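Local coordinates for protein acyl-coenzyme A oxidase 1 (Yarrowia lipolytica, PDB 5Y9D) that oxidises the acyl chain of acyl-CoA thioesters to (2E)-enoyl-CoA with bound FAD and molecular oxygen, releasing hydrogen peroxide, in peroxisomal fatty acid beta-oxidation, at residues A[78-82]-A[446-452]; A[180-186]-A[220-225]; A[372-377]-A[576-580]. One frame throughout, in Å; residues are numbered along the deposited sequence.

Interaction 1: A[78-82]-A[446-452]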
loop_
_atom_site.group_PDB
_atom_site.type_symbol
_atom_site.label_atom_id
_atom_site.label_comp_id
_atom_site.label_asym_id
_atom_site.label_seq_id
_atom_site.Cartn_x
_atom_site.Cartn_y
_atom_site.Cartn_z
ATOM N N ALA A 78 -5.674 -9.872 21.181
ATOM C CA ALA A 78 -5.044 -11.035 20.525
ATOM C C ALA A 78 -5.299 -11.101 18.998
ATOM O O ALA A 78 -4.840 -12.010 18.345
ATOM C CB ALA A 78 -5.469 -12.337 21.220
ATOM N N ASP A 79 -5.984 -10.116 18.432
ATOM C CA ASP A 79 -6.417 -10.184 17.033
ATOM C C ASP A 79 -5.339 -10.238 15.980
ATOM O O ASP A 79 -5.576 -10.711 14.866
ATOM C CB ASP A 79 -7.246 -8.954 16.697
ATOM C CG ASP A 79 -8.639 -9.031 17.226
ATOM O OD1 ASP A 79 -8.990 -10.017 17.893
ATOM O OD2 ASP A 79 -9.400 -8.087 16.968
ATOM N N TYR A 80 -4.179 -9.691 16.275
ATOM C CA TYR A 80 -3.112 -9.728 15.310
ATOM C C TYR A 80 -2.588 -11.150 15.108
ATOM O O TYR A 80 -2.102 -11.491 14.040
ATOM C CB TYR A 80 -1.981 -8.838 15.758
ATOM C CG TYR A 80 -2.346 -7.380 15.819
ATOM C CD1 TYR A 80 -2.801 -6.709 14.701
ATOM C CD2 TYR A 80 -2.224 -6.673 16.996
ATOM C CE1 TYR A 80 -3.126 -5.361 14.753
ATOM C CE2 TYR A 80 -2.561 -5.344 17.059
ATOM C CZ TYR A 80 -2.998 -4.689 15.934
ATOM O OH TYR A 80 -3.290 -3.347 16.031
ATOM N N ASP A 81 -2.704 -11.958 16.155
ATOM C CA ASP A 81 -2.232 -13.326 16.164
ATOM C C ASP A 81 -3.249 -14.324 15.559
ATOM O O ASP A 81 -2.924 -15.468 15.380
ATOM C CB ASP A 81 -1.926 -13.748 17.616
ATOM C CG ASP A 81 -0.802 -12.915 18.264
ATOM O OD1 ASP A 81 0.306 -12.809 17.674
ATOM O OD2 ASP A 81 -1.030 -12.373 19.382
ATOM N N CYS A 82 -4.466 -13.873 15.251
ATOM C CA CYS A 82 -5.545 -14.750 14.782
ATOM C C CYS A 82 -5.352 -15.376 13.404
ATOM O O CYS A 82 -5.100 -14.656 12.409
ATOM C CB CYS A 82 -6.862 -13.975 14.758
ATOM S SG CYS A 82 -7.576 -13.899 16.421
ATOM N N GLY A 446 3.408 -6.723 13.518
ATOM C CA GLY A 446 1.965 -6.874 13.476
ATOM C C GLY A 446 1.278 -6.150 14.610
ATOM O O GLY A 446 0.199 -5.595 14.434
ATOM N N TYR A 447 1.926 -6.108 15.762
ATOM C CA TYR A 447 1.319 -5.538 16.945
ATOM C C TYR A 447 1.194 -4.046 16.913
ATOM O O TYR A 447 0.400 -3.484 17.675
ATOM C CB TYR A 447 2.097 -5.954 18.164
ATOM C CG TYR A 447 2.269 -7.423 18.161
ATOM C CD1 TYR A 447 1.147 -8.255 18.107
ATOM C CD2 TYR A 447 3.538 -8.004 18.163
ATOM C CE1 TYR A 447 1.289 -9.635 18.090
ATOM C CE2 TYR A 447 3.682 -9.383 18.165
ATOM C CZ TYR A 447 2.562 -10.195 18.136
ATOM O OH TYR A 447 2.672 -11.558 18.120
ATOM N N ASN A 448 1.963 -3.400 16.031
ATOM C CA ASN A 448 1.803 -1.965 15.870
ATOM C C ASN A 448 0.767 -1.586 14.844
ATOM O O ASN A 448 0.442 -0.413 14.709
ATOM C CB ASN A 448 3.128 -1.261 15.697
ATOM C CG ASN A 448 3.943 -1.307 16.972
ATOM O OD1 ASN A 448 3.524 -0.824 18.028
ATOM N ND2 ASN A 448 5.072 -1.955 16.903
ATOM N N GLY A 449 0.183 -2.584 14.187
ATOM C CA GLY A 449 -1.153 -2.418 13.606
ATOM C C GLY A 449 -1.222 -2.086 12.129
ATOM O O GLY A 449 -2.277 -2.142 11.546
ATOM N N PHE A 450 -0.103 -1.755 11.518
ATOM C CA PHE A 450 -0.125 -1.200 10.182
ATOM C C PHE A 450 -0.475 -2.219 9.166
ATOM O O PHE A 450 -1.139 -1.899 8.215
ATOM C CB PHE A 450 1.222 -0.576 9.842
ATOM C CG PHE A 450 1.532 0.598 10.678
ATOM C CD1 PHE A 450 1.070 1.839 10.319
ATOM C CD2 PHE A 450 2.201 0.445 11.879
ATOM C CE1 PHE A 450 1.318 2.931 11.102
ATOM C CE2 PHE A 450 2.455 1.540 12.685
ATOM C CZ PHE A 450 2.006 2.785 12.291
ATOM N N GLY A 451 -0.052 -3.452 9.387
ATOM C CA GLY A 451 -0.201 -4.520 8.431
ATOM C C GLY A 451 -1.639 -4.903 8.267
ATOM O O GLY A 451 -2.200 -4.777 7.181
ATOM N N GLN A 452 -2.232 -5.399 9.340
ATOM C CA GLN A 452 -3.674 -5.708 9.389
ATOM C C GLN A 452 -4.469 -4.490 8.966
ATOM O O GLN A 452 -5.448 -4.621 8.257
ATOM C CB GLN A 452 -4.133 -6.103 10.799
ATOM C CG GLN A 452 -5.628 -6.415 10.884
ATOM C CD GLN A 452 -6.286 -6.051 12.229
ATOM O OE1 GLN A 452 -6.240 -4.899 12.680
ATOM N NE2 GLN A 452 -6.946 -7.040 12.851
#
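The Tyr80 ring carries the backbone oxygen Gly446 O over one face, 3.2 Å above its plane and centred on it, while the Tyr447 ring is met at its edge, near its own plane, by Tyr80 CD2 and Asp81 OD1. These groups join the loop between helices 55-70 and 84-98, in the N-terminal region of the acyl-CoA oxidase, to a 3-10 turn of the C-alpha1 region that leads into helix 450-457, with Gly449 as N-cap. Tyr447 CA adds an off-centre CH-pi contact, 4.2 Å from the Tyr80 ring centroid and 29° off the ring normal. The turn is itself bonded, since Gly446 O accepts from Gly449 N at 3.0 Å; the same oxygen thus serves the turn and covers the ring. Beyond the ring, Tyr80 OH passes 3.4 Å from Gly449 CA, where any CB would collide with it, and bonds to Asn655 O. Gln452 CG, anti to its backbone N (chi1 179°), and a bend at chi2 carry the amide to the ring, OE1 lying 3.8 Å from Tyr80 CE1. With an alanine here in place of Tyr80, Gly446 O would probably lose the ring it lies against and Asn655 O its hydroxyl mate, leaving a gap between loop and turn. Tyr447 OH accepts from Asn677 ND2 and, across the dimer interface, from the backbone N of Lys258 of the second subunit. Its own proton goes to Asp81: the two side chains cross at roughly a right angle, and OD1 receives OH at 2.7 Å on its syn lone pair.

Interaction 2: A[180-186]-A[220-225]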
loop_
_atom_site.group_PDB
_atom_site.type_symbol
_atom_site.label_atom_id
_atom_site.label_comp_id
_atom_site.label_asym_id
_atom_site.label_seq_id
_atom_site.Cartn_x
_atom_site.Cartn_y
_atom_site.Cartn_z
ATOM N N LEU A 180 -25.072 -7.044 -15.670
ATOM C CA LEU A 180 -25.238 -8.231 -14.837
ATOM C C LEU A 180 -25.942 -9.287 -15.634
ATOM O O LEU A 180 -26.866 -9.003 -16.377
ATOM C CB LEU A 180 -26.090 -7.923 -13.593
ATOM C CG LEU A 180 -25.430 -7.103 -12.523
ATOM C CD1 LEU A 180 -26.412 -6.764 -11.427
ATOM C CD2 LEU A 180 -24.271 -7.867 -11.955
ATOM N N GLU A 181 -25.551 -10.518 -15.424
ATOM C CA GLU A 181 -25.967 -11.574 -16.296
ATOM C C GLU A 181 -26.970 -12.499 -15.626
ATOM O O GLU A 181 -27.694 -13.205 -16.302
ATOM C CB GLU A 181 -24.736 -12.323 -16.816
ATOM C CG GLU A 181 -23.991 -11.656 -17.965
ATOM C CD GLU A 181 -22.868 -12.550 -18.515
ATOM O OE1 GLU A 181 -21.831 -12.782 -17.822
ATOM O OE2 GLU A 181 -23.013 -13.069 -19.648
ATOM N N THR A 182 -27.044 -12.485 -14.311
ATOM C CA THR A 182 -28.071 -13.243 -13.583
ATOM C C THR A 182 -29.463 -12.787 -13.954
ATOM O O THR A 182 -29.713 -11.602 -13.991
ATOM C CB THR A 182 -27.956 -13.012 -12.081
ATOM O OG1 THR A 182 -26.751 -13.605 -11.595
ATOM C CG2 THR A 182 -29.134 -13.626 -11.361
ATOM N N THR A 183 -30.392 -13.719 -14.158
ATOM C CA THR A 183 -31.733 -13.345 -14.607
ATOM C C THR A 183 -32.812 -13.580 -13.599
ATOM O O THR A 183 -32.773 -14.559 -12.862
ATOM C CB THR A 183 -32.173 -14.156 -15.851
ATOM O OG1 THR A 183 -32.357 -15.542 -15.502
ATOM C CG2 THR A 183 -31.187 -13.986 -17.033
ATOM N N ALA A 184 -33.839 -12.741 -13.675
ATOM C CA ALA A 184 -35.088 -12.919 -12.947
ATOM C C ALA A 184 -36.252 -12.879 -13.933
ATOM O O ALA A 184 -36.771 -11.794 -14.257
ATOM C CB ALA A 184 -35.267 -11.813 -11.929
ATOM N N THR A 185 -36.685 -14.050 -14.387
ATOM C CA THR A 185 -37.657 -14.099 -15.450
ATOM C C THR A 185 -39.003 -14.512 -14.880
ATOM O O THR A 185 -39.102 -15.493 -14.150
ATOM C CB THR A 185 -37.206 -14.955 -16.659
ATOM O OG1 THR A 185 -38.328 -15.629 -17.221
ATOM C CG2 THR A 185 -36.172 -15.970 -16.298
ATOM N N TYR A 186 -40.027 -13.720 -15.234
ATOM C CA TYR A 186 -41.344 -13.750 -14.596
ATOM C C TYR A 186 -42.158 -14.905 -15.110
ATOM O O TYR A 186 -42.111 -15.205 -16.280
ATOM C CB TYR A 186 -42.127 -12.456 -14.840
ATOM C CG TYR A 186 -43.499 -12.523 -14.202
ATOM C CD1 TYR A 186 -43.635 -12.595 -12.819
ATOM C CD2 TYR A 186 -44.660 -12.582 -14.977
ATOM C CE1 TYR A 186 -44.883 -12.684 -12.225
ATOM C CE2 TYR A 186 -45.917 -12.678 -14.395
ATOM C CZ TYR A 186 -46.018 -12.725 -13.020
ATOM O OH TYR A 186 -47.241 -12.824 -12.428
ATOM N N PHE A 220 -29.452 -8.915 -7.132
ATOM C CA PHE A 220 -29.719 -8.028 -8.266
ATOM C C PHE A 220 -29.675 -8.853 -9.557
ATOM O O PHE A 220 -28.763 -9.639 -9.744
ATOM C CB PHE A 220 -28.733 -6.871 -8.328
ATOM C CG PHE A 220 -28.883 -5.887 -7.208
ATOM C CD1 PHE A 220 -28.459 -6.213 -5.913
ATOM C CD2 PHE A 220 -29.429 -4.637 -7.433
ATOM C CE1 PHE A 220 -28.587 -5.307 -4.869
ATOM C CE2 PHE A 220 -29.566 -3.731 -6.398
ATOM C CZ PHE A 220 -29.131 -4.059 -5.111
ATOM N N ALA A 221 -30.654 -8.666 -10.437
ATOM C CA ALA A 221 -30.785 -9.477 -11.639
ATOM C C ALA A 221 -31.582 -8.756 -12.724
ATOM O O ALA A 221 -32.348 -7.822 -12.451
ATOM C CB ALA A 221 -31.480 -10.786 -11.291
ATOM N N LYS A 222 -31.434 -9.231 -13.950
ATOM C CA LYS A 222 -32.200 -8.702 -15.063
ATOM C C LYS A 222 -33.597 -9.249 -15.009
ATOM O O LYS A 222 -33.815 -10.465 -15.022
ATOM C CB LYS A 222 -31.537 -9.029 -16.395
ATOM C CG LYS A 222 -30.237 -8.285 -16.591
ATOM C CD LYS A 222 -30.462 -6.790 -16.392
ATOM C CE LYS A 222 -29.271 -5.964 -16.809
ATOM N NZ LYS A 222 -28.849 -6.326 -18.193
ATOM N N LEU A 223 -34.541 -8.322 -14.905
ATOM C CA LEU A 223 -35.960 -8.630 -14.839
ATOM C C LEU A 223 -36.433 -8.995 -16.237
ATOM O O LEU A 223 -36.458 -8.130 -17.134
ATOM C CB LEU A 223 -36.677 -7.381 -14.369
ATOM C CG LEU A 223 -38.184 -7.373 -14.454
ATOM C CD1 LEU A 223 -38.688 -8.466 -13.542
ATOM C CD2 LEU A 223 -38.666 -5.992 -14.023
ATOM N N ILE A 224 -36.778 -10.268 -16.453
ATOM C CA ILE A 224 -37.222 -10.668 -17.777
ATOM C C ILE A 224 -38.701 -11.006 -17.754
ATOM O O ILE A 224 -39.109 -11.857 -17.009
ATOM C CB ILE A 224 -36.427 -11.842 -18.384
ATOM C CG1 ILE A 224 -34.933 -11.780 -18.056
ATOM C CG2 ILE A 224 -36.602 -11.853 -19.897
ATOM C CD1 ILE A 224 -34.214 -10.536 -18.519
ATOM N N VAL A 225 -39.479 -10.327 -18.591
ATOM C CA VAL A 225 -40.928 -10.561 -18.751
ATOM C C VAL A 225 -41.232 -10.657 -20.252
ATOM O O VAL A 225 -40.849 -9.776 -21.035
ATOM C CB VAL A 225 -41.787 -9.423 -18.131
ATOM C CG1 VAL A 225 -43.253 -9.842 -18.032
ATOM C CG2 VAL A 225 -41.292 -9.033 -16.744
#
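Phe220 opens the contact by setting its CB 3.9 Å from Leu180 CD1, where the two side chains cross at a slant; its ring leads away and meets Phe166, on the side of the bound FAD. Strand 216-225 belongs to the mixed beta sheet of the acyl-CoA dehydrogenase-like middle domain, and here it runs parallel to strand 183-186, with 29° between the short segments. At Ala221 the methyl CB rests 3.7 Å from Thr182 CG2 and also touches Ala184 CB, while Thr182 OG1 turns to Glu170. Lys222 is bonded through both backbone polar atoms: its N gives to Thr182 O at 2.9 Å, in the carbonyl plane, and its O receives Ala184 N at 2.6 Å. Its side chain starts beside the backbone N (chi1 -69°) and bends twice, laying CG 3.5 Å from Leu180 O and delivering NZ to Lys178 O. Leu223 pairs with Ala184, both pointing to one sheet face, and its CA-H lies against Ala184 O. That oxygen also takes Ile224 N at 2.7 Å, from 42° out of the carbonyl plane. On the face shared with Lys222 and Thr183, Ile224 CB packs on Thr185 CB, and Ile224 O receives Tyr186 N at 2.7 Å, nearly straight along its C=O bond. Val225 finishes with CG2 4.0 Å from Tyr186 CB. The bonds alternate in the pattern of a parallel pair and use backbone atoms throughout. The polar bonding across the pair is therefore main-chain, with small apolar contacts beside it, while Thr182, Tyr186 and Lys222 send their polar ends beyond it, to Glu170, Asp191 and Lys178.

Interaction 3: A[372-377]-A[576-580]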
loop_
_atom_site.group_PDB
_atom_site.type_symbol
_atom_site.label_atom_id
_atom_site.label_comp_id
_atom_site.label_asym_id
_atom_site.label_seq_id
_atom_site.Cartn_x
_atom_site.Cartn_y
_atom_site.Cartn_z
ATOM N N LYS A 372 -12.529 14.972 8.074
ATOM C CA LYS A 372 -13.704 15.069 8.960
ATOM C C LYS A 372 -14.694 16.139 8.544
ATOM O O LYS A 372 -15.903 15.931 8.647
ATOM C CB LYS A 372 -13.295 15.323 10.422
ATOM C CG LYS A 372 -14.437 15.289 11.433
ATOM C CD LYS A 372 -15.149 13.936 11.432
ATOM C CE LYS A 372 -16.433 13.984 12.240
ATOM N NZ LYS A 372 -16.170 13.958 13.690
ATOM N N MET A 373 -14.180 17.290 8.111
ATOM C CA MET A 373 -15.027 18.335 7.509
ATOM C C MET A 373 -15.855 17.752 6.325
ATOM O O MET A 373 -17.089 17.853 6.307
ATOM C CB MET A 373 -14.190 19.541 7.047
ATOM C CG MET A 373 -13.065 19.964 8.008
ATOM S SD MET A 373 -13.668 20.341 9.664
ATOM C CE MET A 373 -12.482 19.450 10.656
ATOM N N GLY A 374 -15.197 17.098 5.385
ATOM C CA GLY A 374 -15.878 16.339 4.336
ATOM C C GLY A 374 -16.896 15.321 4.838
ATOM O O GLY A 374 -18.087 15.385 4.504
ATOM N N ALA A 375 -16.449 14.365 5.640
ATOM C CA ALA A 375 -17.358 13.366 6.223
ATOM C C ALA A 375 -18.644 13.983 6.818
ATOM O O ALA A 375 -19.734 13.493 6.576
ATOM C CB ALA A 375 -16.618 12.559 7.274
ATOM N N ASP A 376 -18.534 15.079 7.564
ATOM C CA ASP A 376 -19.727 15.695 8.176
ATOM C C ASP A 376 -20.704 16.305 7.174
ATOM O O ASP A 376 -21.886 16.064 7.285
ATOM C CB ASP A 376 -19.345 16.743 9.239
ATOM C CG ASP A 376 -18.639 16.126 10.448
ATOM O OD1 ASP A 376 -18.894 14.939 10.742
ATOM O OD2 ASP A 376 -17.828 16.823 11.097
ATOM N N GLU A 377 -20.235 17.075 6.194
ATOM C CA GLU A 377 -21.147 17.607 5.181
ATOM C C GLU A 377 -21.942 16.466 4.559
ATOM O O GLU A 377 -23.165 16.427 4.614
ATOM C CB GLU A 377 -20.394 18.332 4.074
ATOM C CG GLU A 377 -19.720 19.615 4.519
ATOM C CD GLU A 377 -18.922 20.274 3.403
ATOM O OE1 GLU A 377 -18.163 19.552 2.696
ATOM O OE2 GLU A 377 -19.043 21.515 3.254
ATOM N N SER A 576 -14.076 23.318 2.718
ATOM C CA SER A 576 -14.884 22.900 3.856
ATOM C C SER A 576 -14.151 23.064 5.186
ATOM O O SER A 576 -14.767 23.378 6.189
ATOM C CB SER A 576 -15.355 21.457 3.698
ATOM O OG SER A 576 -16.021 21.291 2.460
ATOM N N PHE A 577 -12.845 22.858 5.185
ATOM C CA PHE A 577 -12.043 23.030 6.388
ATOM C C PHE A 577 -12.057 24.476 6.833
ATOM O O PHE A 577 -12.281 24.754 8.007
ATOM C CB PHE A 577 -10.601 22.584 6.142
ATOM C CG PHE A 577 -9.827 22.252 7.388
ATOM C CD1 PHE A 577 -10.358 22.439 8.670
ATOM C CD2 PHE A 577 -8.536 21.784 7.278
ATOM C CE1 PHE A 577 -9.622 22.132 9.790
ATOM C CE2 PHE A 577 -7.793 21.488 8.401
ATOM C CZ PHE A 577 -8.343 21.650 9.660
ATOM N N TYR A 578 -11.846 25.401 5.899
ATOM C CA TYR A 578 -11.905 26.850 6.236
ATOM C C TYR A 578 -13.279 27.312 6.716
ATOM O O TYR A 578 -13.379 28.153 7.584
ATOM C CB TYR A 578 -11.509 27.694 5.025
ATOM C CG TYR A 578 -10.034 27.728 4.798
ATOM C CD1 TYR A 578 -9.184 28.152 5.792
ATOM C CD2 TYR A 578 -9.483 27.351 3.579
ATOM C CE1 TYR A 578 -7.824 28.187 5.592
ATOM C CE2 TYR A 578 -8.116 27.406 3.373
ATOM C CZ TYR A 578 -7.297 27.835 4.392
ATOM O OH TYR A 578 -5.942 27.885 4.226
ATOM N N ALA A 579 -14.327 26.768 6.118
ATOM C CA ALA A 579 -15.681 27.123 6.488
ATOM C C ALA A 579 -15.966 26.736 7.935
ATOM O O ALA A 579 -16.726 27.426 8.603
ATOM C CB ALA A 579 -16.678 26.446 5.553
ATOM N N ARG A 580 -15.373 25.634 8.407
ATOM C CA ARG A 580 -15.511 25.228 9.823
ATOM C C ARG A 580 -14.581 26.011 10.786
ATOM O O ARG A 580 -14.937 26.251 11.933
ATOM C CB ARG A 580 -15.248 23.715 10.002
ATOM C CG ARG A 580 -16.290 22.780 9.419
ATOM C CD ARG A 580 -17.435 22.470 10.352
ATOM N NE ARG A 580 -17.082 21.522 11.424
ATOM C CZ ARG A 580 -17.021 20.191 11.315
ATOM N NH1 ARG A 580 -17.246 19.591 10.153
ATOM N NH2 ARG A 580 -16.743 19.447 12.384
#
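Met373 SD sits over the centre of the Arg580 guanidinium, 3.6 Å above its plane, while the edge of the same group grips Asp376. A sulfur on one face and a carboxylate at the rim hold this cation at a nearly perpendicular helix crossing: helix 355-391 of the C-alpha1 region meets helix 558-581 of the C-terminal helical region at 87°, with axes of the short segments 9.2 Å apart at closest approach. The salt bridge is end-on but converges on one atom. Asp376 OD2 accepts from Arg580 NH1 at 3.0 Å on its anti lone pair, and from Arg580 NH2 at 3.1 Å nearly along its own C-O direction. Sharing one oxygen bends both bonds, and the carboxylate and guanidinium planes stand 33° apart. Arg580 NH2 also donates to Phe50 O, so the group is fixed from more than one side. Lys372, on the same helix as Asp376, sends NZ to Leu51 O; the aspartate probably offsets the two positive charges gathered near it. The Arg580 chain bends at chi2 and chi3, which folds its guanidinium back over the sulfur. Ser576 faces Glu377, its OG 2.8 Å from Glu377 OE1 and hydrogen-bonded to His572 O within its own helix. Phe50 and Leu51 of helix 44-52 also pack on Met373. That methionine, its chain turned at chi2 and chi3, makes a Met-aromatic contact with Phe577: SD lies 5.0 Å from the ring centroid, 52° off its normal. The closer touch between these two side chains is made by the methylene, with Met373 CG 3.7 Å from Phe577 CD1.

The three contacts are separate, their centres 32 to 43 Å apart. Interaction 2 is the mostly buried one, two strands of a single middle-domain sheet held by backbone bonds, and it is the one near the flavin through Phe220. Interactions 1 and 3 are partly buried and rely on side chains, in interaction 1 set partly against backbone: a tyrosine ring covering a turn plus one hydroxyl-carboxylate bond in interaction 1, sulfur packing and a salt bridge in interaction 3. Both use the C-alpha1 region, joining it to a loop of the N-terminal region and to the C-terminal helices respectively, and their segments alternate along the chain. Interaction 1 also borders the second subunit, whereas 372-377 with 576-580 touches no other chain.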